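Local coordinates for protein malic enzyme (Entamoeba histolytica, PDB 3NV9) that probably catalyses the NADP-dependent oxidative decarboxylation of malate to pyruvate and carbon dioxide, working as a deeply entangled dimer, at residues 96-101 against 144-149; 150-155 against 175-180; 336-339 against 345-348; 312-317 against 321-326. All coordinates share one frame; numbering follows the deposited sequence.

Overall arrangement
Following the chain from the N terminus, contact 1 closes first, bringing the end of strand 92-97 to the turn that starts helix 148-158. Contact 2 opens on that same helix and closes a shorter loop against helix 174-185, and the two contacts touch through the D149 to K177 salt bridge. Much later, contact 4 closes a short loop between helix 311-315 and strand 322-325, and contact 3 closes another between helix 335-340 and strand 345-348, which pairs with strand 322-325. The four follow in series, none nested or crossed. Contacts 1 and 2 tie up the N-terminal domain, 3 and 4 the NAD-binding domain, with the centres of contacts 1 and 3 about 33 Å apart.

Contact 1: residues 96-101 against 144-149; sequences VSDSTR and GKNDPD
The amide of N146 comes near T100 and D98 without bonding to either, and the link between the two segments is made by a water and a neighbouring serine. The water lies 2.8 Å from D98 O and 3.2 Å from N146 OD1 and can donate to both, although it has more acceptors around it than protons to give. The second bridge is S139, whose OG lies in hydrogen-bonding range of both D98 OD1 and N146 OD1. These two oxygens, 3.9 Å apart, are both acceptors, and the one proton of the hydroxyl can serve only one of them at a time. T100 is set beside the N146 amide, but its exact placing is doubtful because it sits too close to the D98 carboxylate in the model. N146 points its amide at the other segment because CG stands anti to its carbonyl carbon (chi1 -69°).

Each segment also folds its own end. S97 OG accepts from S99 N at 3.0 Å, an ST turn that bends the chain as the strand finishes; a hydroxyl suits the place because it can also donate, here to E168 O. On the other side D147 is the N-cap of helix 148-158. Its OD1 receives D149 N at 3.2 Å, from well above the carboxylate plane, and P148 in the first turn sacrifices no N-H that the helix needs. Loops and helix N termini gathering at the C-terminal edge of a parallel sheet are characteristic of alpha/beta folds; here they meet at the C-terminal end of strand 92-97, an inner strand of the sheet in the malic enzyme N-terminal domain.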
loop_
_atom_site.group_PDB
_atom_site.type_symbol
_atom_site.label_atom_id
_atom_site.label_comp_id
_atom_site.label_asym_id
_atom_site.label_seq_id
_atom_site.Cartn_x
_atom_site.Cartn_y
_atom_site.Cartn_z
ATOM N N VAL A 96 -6.207 -5.127 6.563
ATOM C CA VAL A 96 -7.401 -4.299 6.702
ATOM C C VAL A 96 -7.882 -4.380 8.144
ATOM O O VAL A 96 -8.062 -5.461 8.696
ATOM C CB VAL A 96 -8.529 -4.722 5.673
ATOM C CG1 VAL A 96 -9.844 -3.902 5.868
ATOM C CG2 VAL A 96 -8.022 -4.529 4.272
ATOM N N SER A 97 -7.987 -3.219 8.773
ATOM C CA SER A 97 -8.495 -3.132 10.145
ATOM C C SER A 97 -9.308 -1.861 10.313
ATOM O O SER A 97 -9.039 -0.884 9.625
ATOM C CB SER A 97 -7.373 -3.090 11.133
ATOM O OG SER A 97 -7.898 -3.144 12.461
ATOM N N ASP A 98 -10.301 -1.887 11.198
ATOM C CA ASP A 98 -11.011 -0.680 11.559
ATOM C C ASP A 98 -10.557 -0.147 12.906
ATOM O O ASP A 98 -11.122 0.819 13.439
ATOM C CB ASP A 98 -12.553 -0.860 11.425
ATOM C CG ASP A 98 -13.181 -1.800 12.476
ATOM O OD1 ASP A 98 -14.439 -1.880 12.434
ATOM O OD2 ASP A 98 -12.504 -2.412 13.338
ATOM N N SER A 99 -9.496 -0.796 13.409
ATOM C CA SER A 99 -8.775 -0.498 14.648
ATOM C C SER A 99 -9.648 -0.525 15.889
ATOM O O SER A 99 -9.456 0.231 16.816
ATOM C CB SER A 99 -8.004 0.817 14.557
ATOM O OG SER A 99 -7.292 0.842 13.373
ATOM N N THR A 100 -10.544 -1.474 15.893
ATOM C CA THR A 100 -11.591 -1.586 16.860
ATOM C C THR A 100 -11.213 -2.650 17.940
ATOM O O THR A 100 -11.650 -2.554 19.060
ATOM C CB THR A 100 -12.864 -1.884 16.015
ATOM O OG1 THR A 100 -13.888 -0.931 16.253
ATOM C CG2 THR A 100 -13.307 -3.253 16.022
ATOM N N ARG A 101 -10.359 -3.634 17.609
ATOM C CA ARG A 101 -9.830 -4.572 18.618
ATOM C C ARG A 101 -8.289 -4.687 18.507
ATOM O O ARG A 101 -7.722 -5.715 18.138
ATOM C CB ARG A 101 -10.539 -5.943 18.477
ATOM C CG ARG A 101 -10.608 -6.795 19.762
ATOM C CD ARG A 101 -11.192 -5.977 20.931
ATOM N NE ARG A 101 -12.666 -6.029 21.008
ATOM C CZ ARG A 101 -13.484 -5.042 21.421
ATOM N NH1 ARG A 101 -13.023 -3.837 21.786
ATOM N NH2 ARG A 101 -14.800 -5.267 21.462
ATOM N N GLY A 144 -22.243 7.201 14.397
ATOM C CA GLY A 144 -20.980 6.926 15.090
ATOM C C GLY A 144 -20.821 5.523 15.666
ATOM O O GLY A 144 -20.066 5.338 16.615
ATOM N N LYS A 145 -21.521 4.545 15.091
ATOM C CA LYS A 145 -21.344 3.150 15.470
ATOM C C LYS A 145 -20.576 2.390 14.358
ATOM O O LYS A 145 -20.809 2.605 13.166
ATOM C CB LYS A 145 -22.701 2.456 15.776
ATOM C CG LYS A 145 -23.534 3.149 16.858
ATOM C CD LYS A 145 -24.193 2.176 17.890
ATOM C CE LYS A 145 -23.233 1.768 19.060
ATOM N NZ LYS A 145 -23.893 1.074 20.249
ATOM N N ASN A 146 -19.654 1.520 14.756
ATOM C CA ASN A 146 -18.943 0.717 13.774
ATOM C C ASN A 146 -19.873 -0.196 12.974
ATOM O O ASN A 146 -20.590 -1.031 13.530
ATOM C CB ASN A 146 -17.795 -0.057 14.423
ATOM C CG ASN A 146 -16.710 0.847 14.852
ATOM O OD1 ASN A 146 -15.928 1.383 14.013
ATOM N ND2 ASN A 146 -16.647 1.081 16.151
ATOM N N ASP A 147 -19.809 -0.040 11.672
ATOM C CA ASP A 147 -20.753 -0.677 10.764
ATOM C C ASP A 147 -20.096 -1.754 9.888
ATOM O O ASP A 147 -19.357 -1.463 8.958
ATOM C CB ASP A 147 -21.399 0.419 9.906
ATOM C CG ASP A 147 -22.440 -0.096 8.987
ATOM O OD1 ASP A 147 -22.813 -1.277 9.081
ATOM O OD2 ASP A 147 -22.881 0.710 8.125
ATOM N N PRO A 148 -20.414 -3.013 10.157
ATOM C CA PRO A 148 -19.791 -4.107 9.394
ATOM C C PRO A 148 -20.020 -3.962 7.896
ATOM O O PRO A 148 -19.110 -4.250 7.101
ATOM C CB PRO A 148 -20.497 -5.345 9.884
ATOM C CG PRO A 148 -21.728 -4.858 10.666
ATOM C CD PRO A 148 -21.577 -3.416 10.965
ATOM N N ASP A 149 -21.217 -3.502 7.509
ATOM C CA ASP A 149 -21.556 -3.351 6.106
ATOM C C ASP A 149 -20.642 -2.347 5.415
ATOM O O ASP A 149 -20.413 -2.440 4.210
ATOM C CB ASP A 149 -23.051 -2.926 5.930
ATOM C CG ASP A 149 -24.042 -3.882 6.638
ATOM O OD1 ASP A 149 -23.824 -5.125 6.694
ATOM O OD2 ASP A 149 -25.074 -3.355 7.148
HETATM O O HOH W 1 -13.268 2.452 12.525
#

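Contact 2: residues 150-155 against 175-180; sequences AVIEFV and CYKILD
V151, I152 and I178 supply the apolar part of this helix pair. The axes of 150-155 and 175-180 run nearly side by side, 28° apart in direction and 9.3 Å at closest approach. I178 crosses V151 at about a right angle: its CD1 presses on V151 CB at 3.5 Å, while I178 CG2 meets V151 CG1 at 3.7 Å, so the valine fork is held against both branches of the isoleucine. I152 leaves its helix at a slant, but with CG1 anti to its carbonyl carbon (chi1 -70°) its end swings across, bringing CG1 3.9 Å from I178 CA and CD1 4.0 Å from K177 CG. Branched side chains, stiff at CB, suit such close quarters.

The polar element lies at the exposed margin. K177 contributes its aliphatic root to I152 and, with the chain extended, carries NZ to a salt bridge with OD1 of D149 in the first turn of helix 148-158. F154, on another face of its helix, stacks on F154 of the second subunit.

The chemistry thus implies an apolar contact held by dispersion and close fit, with its one charged group at the exposed margin and paired with D149.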
loop_
_atom_site.group_PDB
_atom_site.type_symbol
_atom_site.label_atom_id
_atom_site.label_comp_id
_atom_site.label_asym_id
_atom_site.label_seq_id
_atom_site.Cartn_x
_atom_site.Cartn_y
_atom_site.Cartn_z
ATOM N N ALA A 150 -20.145 -1.373 6.177
ATOM C CA ALA A 150 -19.175 -0.423 5.650
ATOM C C ALA A 150 -17.841 -1.164 5.330
ATOM O O ALA A 150 -17.232 -0.960 4.275
ATOM C CB ALA A 150 -18.950 0.726 6.637
ATOM N N VAL A 151 -17.434 -2.049 6.231
ATOM C CA VAL A 151 -16.214 -2.819 6.048
ATOM C C VAL A 151 -16.414 -3.724 4.830
ATOM O O VAL A 151 -15.580 -3.729 3.934
ATOM C CB VAL A 151 -15.756 -3.572 7.352
ATOM C CG1 VAL A 151 -14.399 -4.256 7.158
ATOM C CG2 VAL A 151 -15.629 -2.594 8.548
ATOM N N ILE A 152 -17.583 -4.369 4.737
ATOM C CA ILE A 152 -17.882 -5.264 3.588
ATOM C C ILE A 152 -17.802 -4.541 2.259
ATOM O O ILE A 152 -17.154 -5.012 1.303
ATOM C CB ILE A 152 -19.251 -5.973 3.749
ATOM C CG1 ILE A 152 -19.129 -6.991 4.881
ATOM C CG2 ILE A 152 -19.611 -6.681 2.510
ATOM C CD1 ILE A 152 -20.462 -7.530 5.461
ATOM N N GLU A 153 -18.456 -3.381 2.211
ATOM C CA GLU A 153 -18.505 -2.576 0.983
ATOM C C GLU A 153 -17.094 -2.142 0.598
ATOM O O GLU A 153 -16.709 -2.206 -0.593
ATOM C CB GLU A 153 -19.442 -1.337 1.140
ATOM C CG GLU A 153 -19.436 -0.428 -0.102
ATOM C CD GLU A 153 -20.422 0.763 0.003
ATOM O OE1 GLU A 153 -21.080 0.952 1.041
ATOM O OE2 GLU A 153 -20.528 1.512 -0.970
ATOM N N PHE A 154 -16.344 -1.691 1.618
ATOM C CA PHE A 154 -14.984 -1.155 1.445
ATOM C C PHE A 154 -14.060 -2.196 0.794
ATOM O O PHE A 154 -13.410 -1.943 -0.212
ATOM C CB PHE A 154 -14.394 -0.663 2.795
ATOM C CG PHE A 154 -13.009 -0.122 2.666
ATOM C CD1 PHE A 154 -12.802 1.227 2.494
ATOM C CD2 PHE A 154 -11.895 -0.986 2.685
ATOM C CE1 PHE A 154 -11.505 1.741 2.333
ATOM C CE2 PHE A 154 -10.572 -0.490 2.533
ATOM C CZ PHE A 154 -10.379 0.869 2.340
ATOM N N VAL A 155 -14.050 -3.376 1.372
ATOM C CA VAL A 155 -13.179 -4.432 0.921
ATOM C C VAL A 155 -13.552 -4.884 -0.484
ATOM O O VAL A 155 -12.651 -5.095 -1.322
ATOM C CB VAL A 155 -13.165 -5.596 1.958
ATOM C CG1 VAL A 155 -12.375 -6.809 1.441
ATOM C CG2 VAL A 155 -12.585 -5.108 3.224
ATOM N N CYS A 175 -16.581 -8.843 13.234
ATOM C CA CYS A 175 -15.584 -9.623 12.462
ATOM C C CYS A 175 -16.194 -10.874 11.772
ATOM O O CYS A 175 -15.800 -11.231 10.654
ATOM C CB CYS A 175 -14.409 -10.027 13.350
ATOM S SG CYS A 175 -14.891 -11.023 14.774
ATOM N N TYR A 176 -17.213 -11.485 12.379
ATOM C CA TYR A 176 -17.833 -12.677 11.742
ATOM C C TYR A 176 -18.594 -12.347 10.465
ATOM O O TYR A 176 -18.378 -12.953 9.379
ATOM C CB TYR A 176 -18.734 -13.417 12.730
ATOM C CG TYR A 176 -18.020 -13.944 13.958
ATOM C CD1 TYR A 176 -16.965 -14.902 13.838
ATOM C CD2 TYR A 176 -18.395 -13.542 15.225
ATOM C CE1 TYR A 176 -16.331 -15.413 14.960
ATOM C CE2 TYR A 176 -17.737 -14.017 16.350
ATOM C CZ TYR A 176 -16.704 -14.971 16.202
ATOM O OH TYR A 176 -16.099 -15.491 17.327
ATOM N N LYS A 177 -19.459 -11.345 10.574
ATOM C CA LYS A 177 -20.278 -10.942 9.456
ATOM C C LYS A 177 -19.394 -10.541 8.286
ATOM O O LYS A 177 -19.609 -10.981 7.135
ATOM C CB LYS A 177 -21.250 -9.807 9.890
ATOM C CG LYS A 177 -22.039 -9.270 8.742
ATOM C CD LYS A 177 -23.174 -8.300 9.163
ATOM C CE LYS A 177 -24.029 -7.870 7.947
ATOM N NZ LYS A 177 -25.241 -7.071 8.339
ATOM N N ILE A 178 -18.395 -9.708 8.576
ATOM C CA ILE A 178 -17.461 -9.219 7.574
ATOM C C ILE A 178 -16.711 -10.376 6.930
ATOM O O ILE A 178 -16.673 -10.489 5.719
ATOM C CB ILE A 178 -16.471 -8.193 8.185
ATOM C CG1 ILE A 178 -17.230 -6.945 8.684
ATOM C CG2 ILE A 178 -15.433 -7.780 7.165
ATOM C CD1 ILE A 178 -16.436 -6.093 9.755
ATOM N N LEU A 179 -16.136 -11.258 7.729
ATOM C CA LEU A 179 -15.349 -12.347 7.148
ATOM C C LEU A 179 -16.259 -13.264 6.315
ATOM O O LEU A 179 -16.001 -13.520 5.124
ATOM C CB LEU A 179 -14.601 -13.128 8.248
ATOM C CG LEU A 179 -13.955 -14.450 7.728
ATOM C CD1 LEU A 179 -12.869 -14.176 6.689
ATOM C CD2 LEU A 179 -13.460 -15.361 8.812
ATOM N N ASP A 180 -17.342 -13.712 6.937
ATOM C CA ASP A 180 -18.235 -14.732 6.371
ATOM C C ASP A 180 -18.802 -14.302 5.031
ATOM O O ASP A 180 -18.813 -15.100 4.093
ATOM C CB ASP A 180 -19.366 -15.064 7.372
ATOM C CG ASP A 180 -18.842 -15.638 8.662
ATOM O OD1 ASP A 180 -17.683 -16.081 8.659
ATOM O OD2 ASP A 180 -19.553 -15.656 9.693
#

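Contact 3: residues 336-339 against 345-348; sequences YEAK and IVAT. With NA (sodium ion), chain J.
The helix and closing strand of a beta-alpha-beta unit, strand 322-325, helix 335-340 and strand 345-348, meet here where A338 and K339 lie over V346. The A338 methyl points toward the strand, its CB 3.8 Å from V346 CG2 and 4.2 Å from V346 CG1, so it sits over the fork of the valine. Alanine is small enough to let the helix come close, and the beta-branched V346 is at home in an extended strand. K339 passes alongside V346, running the other way, with its CE 4.1 Å from V346 CG2.

K339 does not leave the helix pointing at the strand; bends at chi2 (-85°) and chi4 (78°) bring its end nearer. NZ thereby reaches a water at 2.9 Å, which also accepts from V346 N at 3.0 Å. The strongest partner of K339 NZ is D402, through a salt bridge, so the amine is held by an ion pair and a water together.

The setting is the Rossmann-type NAD-binding domain, in which 345-348 is the outermost strand of its sheet within this chain. One flank pairs with strand 322-325; on the other, V346 O accepts from N355 ND2 and V346 N uses the water. I345, turned to the opposite face, packs against helix 193-213.

T348, two residues on from V346, binds the sodium ion through OG1 at 2.7 Å. OG1 lies between the backbone N and the carbonyl carbon (chi1 81°), which swings the hydroxyl to the metal; the backbone oxygens of R350 and P354 supply the other protein ligands.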
loop_
_atom_site.group_PDB
_atom_site.type_symbol
_atom_site.label_atom_id
_atom_site.label_comp_id
_atom_site.label_asym_id
_atom_site.label_seq_id
_atom_site.Cartn_x
_atom_site.Cartn_y
_atom_site.Cartn_z
ATOM N N TYR A 336 6.246 -16.576 35.226
ATOM C CA TYR A 336 6.818 -16.984 36.534
ATOM C C TYR A 336 5.702 -17.203 37.579
ATOM O O TYR A 336 5.869 -18.016 38.516
ATOM C CB TYR A 336 7.806 -15.937 37.096
ATOM C CG TYR A 336 7.130 -14.773 37.817
ATOM C CD1 TYR A 336 6.889 -14.807 39.199
ATOM C CD2 TYR A 336 6.717 -13.660 37.107
ATOM C CE1 TYR A 336 6.247 -13.728 39.876
ATOM C CE2 TYR A 336 6.083 -12.582 37.745
ATOM C CZ TYR A 336 5.853 -12.609 39.124
ATOM O OH TYR A 336 5.207 -11.540 39.687
ATOM N N GLU A 337 4.589 -16.474 37.435
ATOM C CA GLU A 337 3.431 -16.645 38.374
ATOM C C GLU A 337 2.774 -17.971 38.086
ATOM O O GLU A 337 2.473 -18.695 39.017
ATOM C CB GLU A 337 2.361 -15.565 38.227
ATOM C CG GLU A 337 2.838 -14.165 38.459
ATOM C CD GLU A 337 1.708 -13.164 38.300
ATOM O OE1 GLU A 337 1.562 -12.627 37.161
ATOM O OE2 GLU A 337 0.951 -12.940 39.297
ATOM N N ALA A 338 2.554 -18.273 36.787
ATOM C CA ALA A 338 2.013 -19.581 36.356
ATOM C C ALA A 338 2.929 -20.775 36.701
ATOM O O ALA A 338 2.442 -21.836 37.074
ATOM C CB ALA A 338 1.627 -19.585 34.838
ATOM N N LYS A 339 4.243 -20.590 36.606
ATOM C CA LYS A 339 5.210 -21.635 37.012
ATOM C C LYS A 339 5.170 -21.900 38.533
ATOM O O LYS A 339 5.124 -23.052 38.979
ATOM C CB LYS A 339 6.625 -21.284 36.544
ATOM C CG LYS A 339 6.878 -21.502 35.042
ATOM C CD LYS A 339 7.266 -22.956 34.708
ATOM C CE LYS A 339 7.102 -23.254 33.198
ATOM N NZ LYS A 339 8.259 -22.690 32.414
ATOM N N ILE A 345 4.134 -26.124 31.222
ATOM C CA ILE A 345 4.314 -25.403 29.962
ATOM C C ILE A 345 3.415 -24.170 29.991
ATOM O O ILE A 345 2.215 -24.270 30.314
ATOM C CB ILE A 345 3.949 -26.292 28.767
ATOM C CG1 ILE A 345 4.940 -27.458 28.627
ATOM C CG2 ILE A 345 3.812 -25.506 27.460
ATOM C CD1 ILE A 345 4.410 -28.568 27.784
ATOM N N VAL A 346 4.012 -23.020 29.682
ATOM C CA VAL A 346 3.307 -21.724 29.622
ATOM C C VAL A 346 3.701 -20.994 28.341
ATOM O O VAL A 346 4.908 -20.847 28.030
ATOM C CB VAL A 346 3.696 -20.785 30.833
ATOM C CG1 VAL A 346 2.835 -19.507 30.845
ATOM C CG2 VAL A 346 3.569 -21.504 32.163
ATOM N N ALA A 347 2.687 -20.544 27.607
ATOM C CA ALA A 347 2.879 -19.718 26.429
ATOM C C ALA A 347 2.228 -18.367 26.637
ATOM O O ALA A 347 1.180 -18.265 27.299
ATOM C CB ALA A 347 2.234 -20.349 25.250
ATOM N N THR A 348 2.815 -17.346 26.019
ATOM C CA THR A 348 2.176 -16.035 25.878
ATOM C C THR A 348 2.235 -15.585 24.422
ATOM O O THR A 348 2.779 -16.273 23.553
ATOM C CB THR A 348 2.821 -14.927 26.813
ATOM O OG1 THR A 348 4.004 -14.407 26.242
ATOM C CG2 THR A 348 3.156 -15.430 28.175
HETATM NA NA NA J . 5.691 -16.085 24.993
HETATM O O HOH W 2 7.019 -22.913 29.847
#

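Contact 4: residues 312-317 against 321-326; sequences EWIKSM and PIVFCC
M317, which follows helix 311-315, reaches to P321 and V323: CB and SD lie against P321, and the terminal methyl comes to both P321 and V323. CB is 3.9 Å from P321 CG, against the flank of the proline ring. CG stands anti to the carbonyl carbon (chi1 -70°), sending the chain toward the strand, and SD passes 4.1 Å from P321 CB. A bend at chi3 (-70°) then turns the methyl, so that CE lies near V323 CG2 and P321 CB; it is modelled closer to the latter than carbons can sit, and its exact position is uncertain. An unbranched, flexible thioether suits this place, since it can adapt its shape between helix and strand.

I314 crosses V323 at about a right angle and touches both its methyls, with CG1 4.0 Å from V323 CG2 and CD1 4.1 Å from V323 CG1.

M317 N donates to I314 O at 2.9 Å, and S316 OG adds a side-chain bond to W313 O at 2.8 Å. W313 itself packs on helix 288-292.

A helix leading through a short loop into the next parallel strand, with apolar side chains closing the corner, is typical of the beta-alpha-beta unit 297-300, 311-315, 322-325 of a Rossmann-type domain.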
loop_
_atom_site.group_PDB
_atom_site.type_symbol
_atom_site.label_atom_id
_atom_site.label_comp_id
_atom_site.label_asym_id
_atom_site.label_seq_id
_atom_site.Cartn_x
_atom_site.Cartn_y
_atom_site.Cartn_z
ATOM N N GLU A 312 -4.682 -19.954 41.549
ATOM C CA GLU A 312 -5.437 -21.023 42.191
ATOM C C GLU A 312 -6.098 -21.945 41.146
ATOM O O GLU A 312 -6.184 -23.140 41.361
ATOM C CB GLU A 312 -6.470 -20.470 43.183
ATOM C CG GLU A 312 -7.737 -19.968 42.524
ATOM C CD GLU A 312 -8.934 -19.873 43.477
ATOM O OE1 GLU A 312 -8.908 -20.598 44.507
ATOM O OE2 GLU A 312 -9.899 -19.094 43.182
ATOM N N TRP A 313 -6.584 -21.401 40.043
ATOM C CA TRP A 313 -7.099 -22.264 38.958
ATOM C C TRP A 313 -6.020 -23.252 38.500
ATOM O O TRP A 313 -6.287 -24.442 38.341
ATOM C CB TRP A 313 -7.534 -21.438 37.764
ATOM C CG TRP A 313 -8.647 -20.512 38.029
ATOM C CD1 TRP A 313 -9.486 -20.498 39.133
ATOM C CD2 TRP A 313 -9.111 -19.485 37.164
ATOM N NE1 TRP A 313 -10.416 -19.495 39.002
ATOM C CE2 TRP A 313 -10.231 -18.876 37.795
ATOM C CE3 TRP A 313 -8.691 -19.002 35.915
ATOM C CZ2 TRP A 313 -10.922 -17.792 37.217
ATOM C CZ3 TRP A 313 -9.389 -17.935 35.331
ATOM C CH2 TRP A 313 -10.482 -17.335 35.991
ATOM N N ILE A 314 -4.797 -22.735 38.332
ATOM C CA ILE A 314 -3.651 -23.464 37.771
ATOM C C ILE A 314 -3.247 -24.589 38.718
ATOM O O ILE A 314 -3.110 -25.743 38.295
ATOM C CB ILE A 314 -2.474 -22.468 37.438
ATOM C CG1 ILE A 314 -2.829 -21.625 36.196
ATOM C CG2 ILE A 314 -1.184 -23.179 37.191
ATOM C CD1 ILE A 314 -1.807 -20.522 35.834
ATOM N N LYS A 315 -3.066 -24.225 39.992
ATOM C CA LYS A 315 -2.734 -25.107 41.088
ATOM C C LYS A 315 -3.697 -26.297 41.158
ATOM O O LYS A 315 -3.308 -27.365 41.547
ATOM C CB LYS A 315 -2.792 -24.267 42.376
ATOM C CG LYS A 315 -2.251 -24.913 43.617
ATOM C CD LYS A 315 -2.040 -23.861 44.731
ATOM C CE LYS A 315 -3.238 -23.759 45.730
ATOM N NZ LYS A 315 -3.191 -24.859 46.779
ATOM N N SER A 316 -4.959 -26.092 40.794
ATOM C CA SER A 316 -5.952 -27.166 40.877
ATOM C C SER A 316 -5.944 -28.080 39.645
ATOM O O SER A 316 -6.589 -29.115 39.633
ATOM C CB SER A 316 -7.350 -26.593 41.091
ATOM O OG SER A 316 -7.920 -26.123 39.882
ATOM N N MET A 317 -5.214 -27.693 38.603
ATOM C CA MET A 317 -5.148 -28.505 37.387
ATOM C C MET A 317 -4.422 -29.834 37.618
ATOM O O MET A 317 -3.818 -30.048 38.659
ATOM C CB MET A 317 -4.490 -27.693 36.262
ATOM C CG MET A 317 -5.371 -26.550 35.765
ATOM S SD MET A 317 -4.772 -25.889 34.197
ATOM C CE MET A 317 -3.321 -25.133 34.813
ATOM N N PRO A 321 0.364 -29.125 34.035
ATOM C CA PRO A 321 -0.532 -28.225 33.334
ATOM C C PRO A 321 0.098 -27.461 32.122
ATOM O O PRO A 321 1.232 -26.949 32.187
ATOM C CB PRO A 321 -0.940 -27.231 34.413
ATOM C CG PRO A 321 -0.642 -27.921 35.716
ATOM C CD PRO A 321 0.517 -28.782 35.451
ATOM N N ILE A 322 -0.660 -27.415 31.037
ATOM C CA ILE A 322 -0.375 -26.596 29.907
ATOM C C ILE A 322 -1.264 -25.349 30.016
ATOM O O ILE A 322 -2.473 -25.481 29.999
ATOM C CB ILE A 322 -0.731 -27.342 28.646
ATOM C CG1 ILE A 322 0.276 -28.468 28.429
ATOM C CG2 ILE A 322 -0.763 -26.418 27.445
ATOM C CD1 ILE A 322 -0.243 -29.495 27.430
ATOM N N VAL A 323 -0.652 -24.164 30.103
ATOM C CA VAL A 323 -1.398 -22.911 30.221
ATOM C C VAL A 323 -1.019 -21.924 29.118
ATOM O O VAL A 323 0.118 -21.513 29.067
ATOM C CB VAL A 323 -1.100 -22.247 31.568
ATOM C CG1 VAL A 323 -1.820 -20.929 31.707
ATOM C CG2 VAL A 323 -1.415 -23.251 32.785
ATOM N N PHE A 324 -1.964 -21.548 28.237
ATOM C CA PHE A 324 -1.700 -20.468 27.274
ATOM C C PHE A 324 -2.397 -19.179 27.698
ATOM O O PHE A 324 -3.602 -19.127 27.793
ATOM C CB PHE A 324 -2.099 -20.874 25.851
ATOM C CG PHE A 324 -1.317 -22.055 25.290
ATOM C CD1 PHE A 324 -0.187 -22.581 25.955
ATOM C CD2 PHE A 324 -1.678 -22.608 24.052
ATOM C CE1 PHE A 324 0.521 -23.655 25.386
ATOM C CE2 PHE A 324 -0.975 -23.678 23.483
ATOM C CZ PHE A 324 0.112 -24.220 24.161
ATOM N N CYS A 325 -1.611 -18.139 27.956
ATOM C CA CYS A 325 -2.131 -16.820 28.342
ATOM C C CYS A 325 -1.664 -15.803 27.300
ATOM O O CYS A 325 -0.599 -15.200 27.450
ATOM C CB CYS A 325 -1.545 -16.429 29.685
ATOM S SG CYS A 325 -2.220 -17.343 31.033
ATOM N N CYS A 326 -2.453 -15.588 26.260
ATOM C CA CYS A 326 -1.897 -14.888 25.098
ATOM C C CYS A 326 -2.334 -13.402 24.941
ATOM O O CYS A 326 -2.060 -12.762 23.943
ATOM C CB CYS A 326 -2.103 -15.761 23.837
ATOM S SG CYS A 326 -1.113 -17.354 24.003
#